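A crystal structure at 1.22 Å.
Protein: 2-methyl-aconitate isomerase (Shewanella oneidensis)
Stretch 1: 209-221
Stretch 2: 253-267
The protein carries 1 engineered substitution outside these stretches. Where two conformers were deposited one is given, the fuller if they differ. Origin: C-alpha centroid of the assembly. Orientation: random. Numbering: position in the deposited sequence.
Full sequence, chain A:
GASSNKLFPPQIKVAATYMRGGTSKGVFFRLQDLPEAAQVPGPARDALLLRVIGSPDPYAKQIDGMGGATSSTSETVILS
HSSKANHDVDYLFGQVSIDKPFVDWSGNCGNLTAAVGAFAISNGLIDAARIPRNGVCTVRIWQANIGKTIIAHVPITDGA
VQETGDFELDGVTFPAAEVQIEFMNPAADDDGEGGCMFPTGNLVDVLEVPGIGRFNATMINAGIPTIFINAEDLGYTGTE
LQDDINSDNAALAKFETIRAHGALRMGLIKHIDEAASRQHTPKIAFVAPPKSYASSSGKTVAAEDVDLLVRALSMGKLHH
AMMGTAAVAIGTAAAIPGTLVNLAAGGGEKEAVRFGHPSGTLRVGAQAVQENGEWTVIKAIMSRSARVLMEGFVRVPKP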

ATOM      1  N   VAL A 209     -15.037  25.388  20.026  1.00 21.58           N
ATOM      2  CA  VAL A 209     -14.781  24.019  20.448  1.00 20.67           C
ATOM      3  C   VAL A 209     -14.377  24.063  21.919  1.00 23.49           C
ATOM      4  O   VAL A 209     -13.195  24.130  22.245  1.00 20.81           O
ATOM      5  CB  VAL A 209     -13.670  23.370  19.600  1.00 20.83           C
ATOM      6  CG1 VAL A 209     -13.591  21.870  19.878  1.00 22.97           C
ATOM      7  CG2 VAL A 209     -13.926  23.619  18.118  1.00 22.49           C
ATOM      8  N   PRO A 210     -15.374  24.036  22.816  1.00 23.45           N
ATOM      9  CA  PRO A 210     -15.188  24.308  24.246  1.00 24.97           C
ATOM     10  C   PRO A 210     -14.104  23.456  24.900  1.00 20.42           C
ATOM     11  O   PRO A 210     -14.167  22.226  24.872  1.00 21.50           O
ATOM     12  CB  PRO A 210     -16.568  23.994  24.849  1.00 28.04           C
ATOM     13  CG  PRO A 210     -17.293  23.206  23.799  1.00 34.18           C
ATOM     14  CD  PRO A 210     -16.773  23.715  22.495  1.00 28.53           C
ATOM     15  N   GLY A 211     -13.115  24.125  25.479  1.00 21.64           N
ATOM     16  CA  GLY A 211     -12.027  23.453  26.154  1.00 21.98           C
ATOM     17  C   GLY A 211     -10.877  23.110  25.230  1.00 22.78           C
ATOM     18  O   GLY A 211      -9.830  22.653  25.678  1.00 23.85           O
ATOM     19  N   ILE A 212     -11.079  23.332  23.933  1.00 23.16           N
ATOM     20  CA  ILE A 212     -10.049  23.056  22.940  1.00 22.68           C
ATOM     21  C   ILE A 212      -9.554  24.340  22.288  1.00 24.69           C
ATOM     22  O   ILE A 212      -8.349  24.578  22.207  1.00 28.69           O
ATOM     23  CB  ILE A 212     -10.554  22.083  21.858  1.00 20.45           C
ATOM     24  CG1 ILE A 212     -10.993  20.761  22.491  1.00 24.34           C
ATOM     25  CG2 ILE A 212      -9.472  21.846  20.807  1.00 24.59           C
ATOM     26  CD1 ILE A 212      -9.885  20.019  23.205  1.00 31.90           C
ATOM     27  N   GLY A 213     -10.487  25.164  21.827  1.00 22.39           N
ATOM     28  CA  GLY A 213     -10.144  26.448  21.250  1.00 25.13           C
ATOM     29  C   GLY A 213     -11.284  27.120  20.514  1.00 23.94           C
ATOM     30  O   GLY A 213     -12.394  26.593  20.421  1.00 25.70           O
ATOM     31  N   ARG A 214     -11.003  28.320  20.016  1.00 27.91           N
ATOM     32  CA  ARG A 214     -11.893  29.023  19.112  1.00 25.96           C
ATOM     33  C   ARG A 214     -11.130  29.156  17.806  1.00 31.42           C
ATOM     34  O   ARG A 214      -9.973  29.578  17.800  1.00 30.77           O
ATOM     35  CB  ARG A 214     -12.269  30.407  19.657  1.00 31.94           C
ATOM     36  CG  ARG A 214     -13.423  30.402  20.657  1.00 39.79           C
ATOM     37  CD  ARG A 214     -13.841  31.818  21.045  1.00 37.33           C
ATOM     38  N   PHE A 215     -11.768  28.773  16.705  1.00 25.63           N
ATOM     39  CA  PHE A 215     -11.089  28.748  15.414  1.00 25.28           C
ATOM     40  C   PHE A 215     -11.917  29.467  14.352  1.00 21.87           C
ATOM     41  O   PHE A 215     -13.068  29.116  14.117  1.00 23.54           O
ATOM     42  CB  PHE A 215     -10.812  27.296  14.989  1.00 23.63           C
ATOM     43  CG  PHE A 215     -10.090  26.485  16.031  1.00 23.12           C
ATOM     44  CD1 PHE A 215      -8.706  26.504  16.111  1.00 25.34           C
ATOM     45  CD2 PHE A 215     -10.795  25.705  16.937  1.00 19.97           C
ATOM     46  CE1 PHE A 215      -8.041  25.764  17.074  1.00 27.27           C
ATOM     47  CE2 PHE A 215     -10.134  24.965  17.899  1.00 20.78           C
ATOM     48  CZ  PHE A 215      -8.755  24.995  17.969  1.00 24.17           C
ATOM     49  N   ASN A 216     -11.340  30.492  13.730  1.00 27.26           N
ATOM     50  CA  ASN A 216     -11.953  31.048  12.533  1.00 23.85           C
ATOM     51  C   ASN A 216     -11.971  29.962  11.479  1.00 19.37           C
ATOM     52  O   ASN A 216     -10.995  29.234  11.318  1.00 22.25           O
ATOM     53  CB  ASN A 216     -11.192  32.268  12.018  1.00 27.25           C
ATOM     54  CG  ASN A 216     -11.638  33.553  12.684  1.00 34.21           C
ATOM     55  OD1 ASN A 216     -12.714  34.076  12.392  1.00 46.08           O
ATOM     56  ND2 ASN A 216     -10.811  34.072  13.575  1.00 38.87           N
ATOM     57  N   ALA A 217     -13.092  29.841  10.787  1.00 18.39           N
ATOM     58  CA  ALA A 217     -13.247  28.775   9.816  1.00 16.59           C
ATOM     59  C   ALA A 217     -14.115  29.214   8.663  1.00 18.22           C
ATOM     60  O   ALA A 217     -15.060  29.986   8.839  1.00 21.39           O
ATOM     61  CB  ALA A 217     -13.846  27.547  10.481  1.00 17.68           C
ATOM     62  N   THR A 218     -13.790  28.722   7.474  1.00 15.12           N
ATOM     63  CA  THR A 218     -14.717  28.789   6.362  1.00 14.39           C
ATOM     64  C   THR A 218     -15.254  27.392   6.121  1.00 15.72           C
ATOM     65  O   THR A 218     -14.489  26.441   5.944  1.00 14.96           O
ATOM     66  CB  THR A 218     -14.063  29.316   5.079  1.00 14.53           C
ATOM     67  OG1 THR A 218     -13.815  30.717   5.225  1.00 15.40           O
ATOM     68  CG2 THR A 218     -14.987  29.102   3.893  1.00 16.92           C
ATOM     69  N   MET A 219     -16.567  27.264   6.149  1.00 15.27           N
ATOM     70  CA  MET A 219     -17.230  25.998   5.903  1.00 15.54           C
ATOM     71  C   MET A 219     -17.966  26.099   4.583  1.00 16.34           C
ATOM     72  O   MET A 219     -18.902  26.891   4.431  1.00 17.17           O
ATOM     73  CB  MET A 219     -18.179  25.688   7.057  1.00 16.34           C
ATOM     74  CG  MET A 219     -17.424  25.275   8.316  1.00 17.56           C
ATOM     75  SD  MET A 219     -18.355  25.302   9.860  1.00 20.80           S
ATOM     76  CE  MET A 219     -18.379  27.062  10.188  1.00 23.04           C
ATOM     77  N   ILE A 220     -17.514  25.312   3.618  1.00 14.41           N
ATOM     78  CA  ILE A 220     -18.039  25.391   2.267  1.00 15.43           C
ATOM     79  C   ILE A 220     -18.450  24.013   1.772  1.00 15.18           C
ATOM     80  O   ILE A 220     -17.826  23.005   2.111  1.00 16.87           O
ATOM     81  CB  ILE A 220     -16.998  26.038   1.321  1.00 15.90           C
ATOM     82  CG1 ILE A 220     -17.620  26.378  -0.033  1.00 17.13           C
ATOM     83  CG2 ILE A 220     -15.758  25.157   1.170  1.00 16.50           C
ATOM     84  CD1 ILE A 220     -16.717  27.218  -0.915  1.00 18.26           C
ATOM     85  N   ASN A 221     -19.519  23.962   0.991  1.00 15.07           N
ATOM     86  CA  ASN A 221     -19.945  22.712   0.395  1.00 15.66           C
ATOM     87  C   ASN A 221     -19.853  22.840  -1.116  1.00 16.44           C
ATOM     88  O   ASN A 221     -20.805  23.253  -1.782  1.00 17.74           O
ATOM     89  CB  ASN A 221     -21.357  22.343   0.837  1.00 20.05           C
ATOM     90  CG  ASN A 221     -21.648  20.879   0.642  1.00 21.81           C
ATOM     91  OD1 ASN A 221     -20.988  20.208  -0.155  1.00 22.24           O
ATOM     92  ND2 ASN A 221     -22.645  20.369   1.359  1.00 25.59           N
ATOM     93  N   ALA A 253      -6.290  13.703  17.190  1.00 16.09           N
ATOM     94  CA  ALA A 253      -7.490  13.771  18.013  1.00 17.74           C
ATOM     95  C   ALA A 253      -8.088  15.183  18.001  1.00 14.58           C
ATOM     96  O   ALA A 253      -9.309  15.359  17.949  1.00 16.52           O
ATOM     97  CB  ALA A 253      -7.176  13.332  19.435  1.00 18.92           C
ATOM     98  N   LYS A 254      -7.220  16.187  18.026  1.00 16.24           N
ATOM     99  CA  LYS A 254      -7.664  17.573  17.995  1.00 15.54           C
ATOM    100  C   LYS A 254      -8.370  17.889  16.678  1.00 14.44           C
ATOM    101  O   LYS A 254      -9.466  18.453  16.675  1.00 14.53           O
ATOM    102  CB  LYS A 254      -6.491  18.524  18.224  1.00 16.77           C
ATOM    103  CG  LYS A 254      -6.878  19.995  18.307  1.00 18.66           C
ATOM    104  CD  LYS A 254      -5.657  20.825  18.681  1.00 20.04           C
ATOM    105  CE  LYS A 254      -5.968  22.308  18.731  1.00 23.23           C
ATOM    106  NZ  LYS A 254      -4.733  23.092  19.030  1.00 25.73           N
ATOM    107  N   PHE A 255      -7.754  17.510  15.559  1.00 15.07           N
ATOM    108  CA  PHE A 255      -8.386  17.699  14.255  1.00 15.08           C
ATOM    109  C   PHE A 255      -9.751  17.037  14.193  1.00 13.76           C
ATOM    110  O   PHE A 255     -10.693  17.611  13.650  1.00 14.92           O
ATOM    111  CB  PHE A 255      -7.512  17.148  13.131  1.00 15.39           C
ATOM    112  CG  PHE A 255      -6.464  18.103  12.653  1.00 13.37           C
ATOM    113  CD1 PHE A 255      -6.819  19.281  12.019  1.00 15.54           C
ATOM    114  CD2 PHE A 255      -5.123  17.803  12.795  1.00 16.02           C
ATOM    115  CE1 PHE A 255      -5.852  20.155  11.563  1.00 19.07           C
ATOM    116  CE2 PHE A 255      -4.149  18.668  12.339  1.00 17.55           C
ATOM    117  CZ  PHE A 255      -4.512  19.851  11.728  1.00 17.65           C
ATOM    118  N   GLU A 256      -9.862  15.841  14.759  1.00 14.61           N
ATOM    119  CA  GLU A 256     -11.125  15.126  14.704  1.00 15.31           C
ATOM    120  C   GLU A 256     -12.227  15.835  15.497  1.00 13.87           C
ATOM    121  O   GLU A 256     -13.370  15.887  15.052  1.00 15.05           O
ATOM    122  CB  GLU A 256     -10.957  13.662  15.119  1.00 16.21           C
ATOM    123  CG  GLU A 256     -12.265  12.856  15.099  1.00 17.97           C
ATOM    124  CD  GLU A 256     -12.990  12.844  13.750  1.00 16.98           C
ATOM    125  OE1 GLU A 256     -12.395  13.160  12.695  1.00 17.65           O
ATOM    126  OE2 GLU A 256     -14.186  12.494  13.744  1.00 20.34           O
ATOM    127  N   THR A 257     -11.882  16.368  16.669  0.78 16.10           N
ATOM    128  CA  THR A 257     -12.858  17.103  17.471  0.78 16.81           C
ATOM    129  C   THR A 257     -13.315  18.369  16.746  0.78 15.61           C
ATOM    130  O   THR A 257     -14.499  18.691  16.737  0.78 16.77           O
ATOM    131  CB  THR A 257     -12.316  17.448  18.875  0.78 17.93           C
ATOM    132  OG1 THR A 257     -11.915  16.243  19.544  0.78 20.31           O
ATOM    133  CG2 THR A 257     -13.393  18.139  19.698  0.78 19.92           C
ATOM    134  N   ILE A 258     -12.377  19.072  16.120  1.00 13.89           N
ATOM    135  CA  ILE A 258     -12.714  20.263  15.357  1.00 15.10           C
ATOM    136  C   ILE A 258     -13.603  19.894  14.162  1.00 14.67           C
ATOM    137  O   ILE A 258     -14.596  20.570  13.887  1.00 14.42           O
ATOM    138  CB  ILE A 258     -11.466  21.029  14.899  1.00 14.23           C
ATOM    139  CG1 ILE A 258     -10.642  21.474  16.113  1.00 17.05           C
ATOM    140  CG2 ILE A 258     -11.882  22.241  14.093  1.00 17.63           C
ATOM    141  CD1 ILE A 258      -9.251  21.975  15.769  1.00 17.80           C
ATOM    142  N   ARG A 259     -13.253  18.807  13.470  1.00 13.60           N
ATOM    143  CA  ARG A 259     -14.040  18.333  12.334  1.00 14.28           C
ATOM    144  C   ARG A 259     -15.480  18.012  12.757  1.00 14.18           C
ATOM    145  O   ARG A 259     -16.432  18.368  12.067  1.00 13.71           O
ATOM    146  CB  ARG A 259     -13.382  17.112  11.685  1.00 13.42           C
ATOM    147  CG  ARG A 259     -13.974  16.734  10.328  1.00 13.46           C
ATOM    148  CD  ARG A 259     -13.441  15.381   9.830  1.00 12.61           C
ATOM    149  NE  ARG A 259     -13.999  14.286  10.612  1.00 13.35           N
ATOM    150  CZ  ARG A 259     -15.144  13.673  10.337  1.00 13.26           C
ATOM    151  NH1 ARG A 259     -15.864  13.988   9.265  1.00 13.84           N
ATOM    152  NH2 ARG A 259     -15.568  12.717  11.144  1.00 14.12           N
ATOM    153  N   ALA A 260     -15.630  17.343  13.898  1.00 14.19           N
ATOM    154  CA  ALA A 260     -16.953  17.003  14.416  1.00 13.97           C
ATOM    155  C   ALA A 260     -17.775  18.253  14.709  1.00 15.36           C
ATOM    156  O   ALA A 260     -18.947  18.338  14.355  1.00 15.13           O
ATOM    157  CB  ALA A 260     -16.819  16.162  15.665  1.00 14.63           C
ATOM    158  N   HIS A 261     -17.153  19.228  15.362  1.00 14.78           N
ATOM    159  CA  HIS A 261     -17.855  20.462  15.676  1.00 16.10           C
ATOM    160  C   HIS A 261     -18.207  21.247  14.420  1.00 16.76           C
ATOM    161  O   HIS A 261     -19.271  21.864  14.345  1.00 17.21           O
ATOM    162  CB  HIS A 261     -17.061  21.295  16.680  1.00 17.27           C
ATOM    163  CG  HIS A 261     -17.219  20.817  18.086  1.00 18.22           C
ATOM    164  ND1 HIS A 261     -16.479  19.777  18.608  1.00 21.53           N
ATOM    165  CD2 HIS A 261     -18.072  21.199  19.065  1.00 25.66           C
ATOM    166  CE1 HIS A 261     -16.851  19.559  19.856  1.00 23.42           C
ATOM    167  NE2 HIS A 261     -17.815  20.409  20.158  1.00 26.23           N
ATOM    168  N   GLY A 262     -17.338  21.198  13.415  1.00 17.15           N
ATOM    169  CA  GLY A 262     -17.637  21.820  12.140  1.00 15.73           C
ATOM    170  C   GLY A 262     -18.805  21.140  11.453  1.00 16.07           C
ATOM    171  O   GLY A 262     -19.679  21.798  10.889  1.00 16.83           O
ATOM    172  N   ALA A 263     -18.835  19.811  11.506  1.00 14.71           N
ATOM    173  CA  ALA A 263     -19.931  19.052  10.910  1.00 15.44           C
ATOM    174  C   ALA A 263     -21.272  19.418  11.539  1.00 16.29           C
ATOM    175  O   ALA A 263     -22.283  19.539  10.847  1.00 17.47           O
ATOM    176  CB  ALA A 263     -19.679  17.573  11.046  1.00 15.83           C
ATOM    177  N   LEU A 264     -21.271  19.583  12.855  1.00 15.47           N
ATOM    178  CA  LEU A 264     -22.481  19.965  13.570  1.00 18.38           C
ATOM    179  C   LEU A 264     -22.899  21.382  13.177  1.00 19.16           C
ATOM    180  O   LEU A 264     -24.072  21.639  12.893  1.00 20.70           O
ATOM    181  CB  LEU A 264     -22.239  19.878  15.077  1.00 18.68           C
ATOM    182  CG  LEU A 264     -23.459  20.041  15.986  1.00 20.23           C
ATOM    183  CD1 LEU A 264     -24.431  18.904  15.751  1.00 28.26           C
ATOM    184  CD2 LEU A 264     -23.027  20.080  17.438  1.00 25.94           C
ATOM    185  N   ARG A 265     -21.935  22.296  13.146  1.00 18.58           N
ATOM    186  CA  ARG A 265     -22.212  23.685  12.789  0.57 20.47           C
ATOM    187  C   ARG A 265     -22.755  23.811  11.365  1.00 20.22           C
ATOM    188  O   ARG A 265     -23.586  24.683  11.083  1.00 22.19           O
ATOM    189  CB  ARG A 265     -20.957  24.547  12.969  0.57 21.81           C
ATOM    190  CG  ARG A 265     -21.165  26.027  12.697  0.57 23.82           C
ATOM    191  CD  ARG A 265     -22.092  26.662  13.723  0.57 26.73           C
ATOM    192  NE  ARG A 265     -22.456  28.024  13.347  0.57 28.45           N
ATOM    193  CZ  ARG A 265     -23.503  28.332  12.590  0.57 25.28           C
ATOM    194  NH1 ARG A 265     -24.290  27.370  12.126  0.57 28.34           N
ATOM    195  NH2 ARG A 265     -23.762  29.598  12.292  0.57 30.25           N
ATOM    196  N   MET A 266     -22.304  22.938  10.469  1.00 19.62           N
ATOM    197  CA  MET A 266     -22.750  22.960   9.079  1.00 20.55           C
ATOM    198  C   MET A 266     -24.124  22.339   8.902  1.00 24.09           C
ATOM    199  O   MET A 266     -24.752  22.495   7.858  1.00 25.28           O
ATOM    200  CB  MET A 266     -21.744  22.236   8.176  1.00 22.24           C
ATOM    201  CG  MET A 266     -20.423  22.961   8.042  1.00 19.10           C
ATOM    202  SD  MET A 266     -19.144  22.013   7.210  1.00 20.33           S
ATOM    203  CE  MET A 266     -19.635  22.170   5.503  1.00 22.29           C
ATOM    204  N   GLY A 267     -24.587  21.627   9.921  1.00 20.04           N
ATOM    205  CA  GLY A 267     -25.861  20.940   9.842  1.00 22.81           C
ATOM    206  C   GLY A 267     -25.769  19.584   9.168  1.00 22.74           C
ATOM    207  O   GLY A 267     -26.783  18.999   8.788  1.00 24.84           O
TER

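The strand 213-221 and the helix of the second stretch cross at -59°, their axes 9.8 Å apart at closest approach, and the contact between the stretches is made by van der Waals packing without a hydrogen bond across it. At one end, the CA-to-CB bond of Val209 points toward the helix, and its t rotamer places Val209 CG1 3.7 Å from Thr257 CG2 and over one face of the His261 ring, 4.1 Å from its centroid, a CH-pi contact. The ring is also anchored to its own helix: with chi1 m, His261 ND1 donates to Thr257 O at 2.9 Å, one turn back.

Phe215 (m) packs its ring against Ile258, whose CA-to-CB bond points sideways. Its m, t rotamer nevertheless places Ile258 CD1 over one face of the ring, 3.8 Å from Phe215 CZ. Lys254 also starts sideways, but its fully extended chain, all four chi angles t, brings Lys254 CE to 3.9 Å from Phe215 CZ. Gly213 leaves room for this ring, since a CB there would clash with Phe215 CZ.

Farther along, Met219 (m, t, m) brings SD to 3.6 Å from Met266 CG and 3.9 Å from Gly262 O, while its CE lies 3.9 Å from Arg265 CG. Met266 takes m, t, p, and its CE reaches the strand backbone, 3.9 Å from Ile220 O.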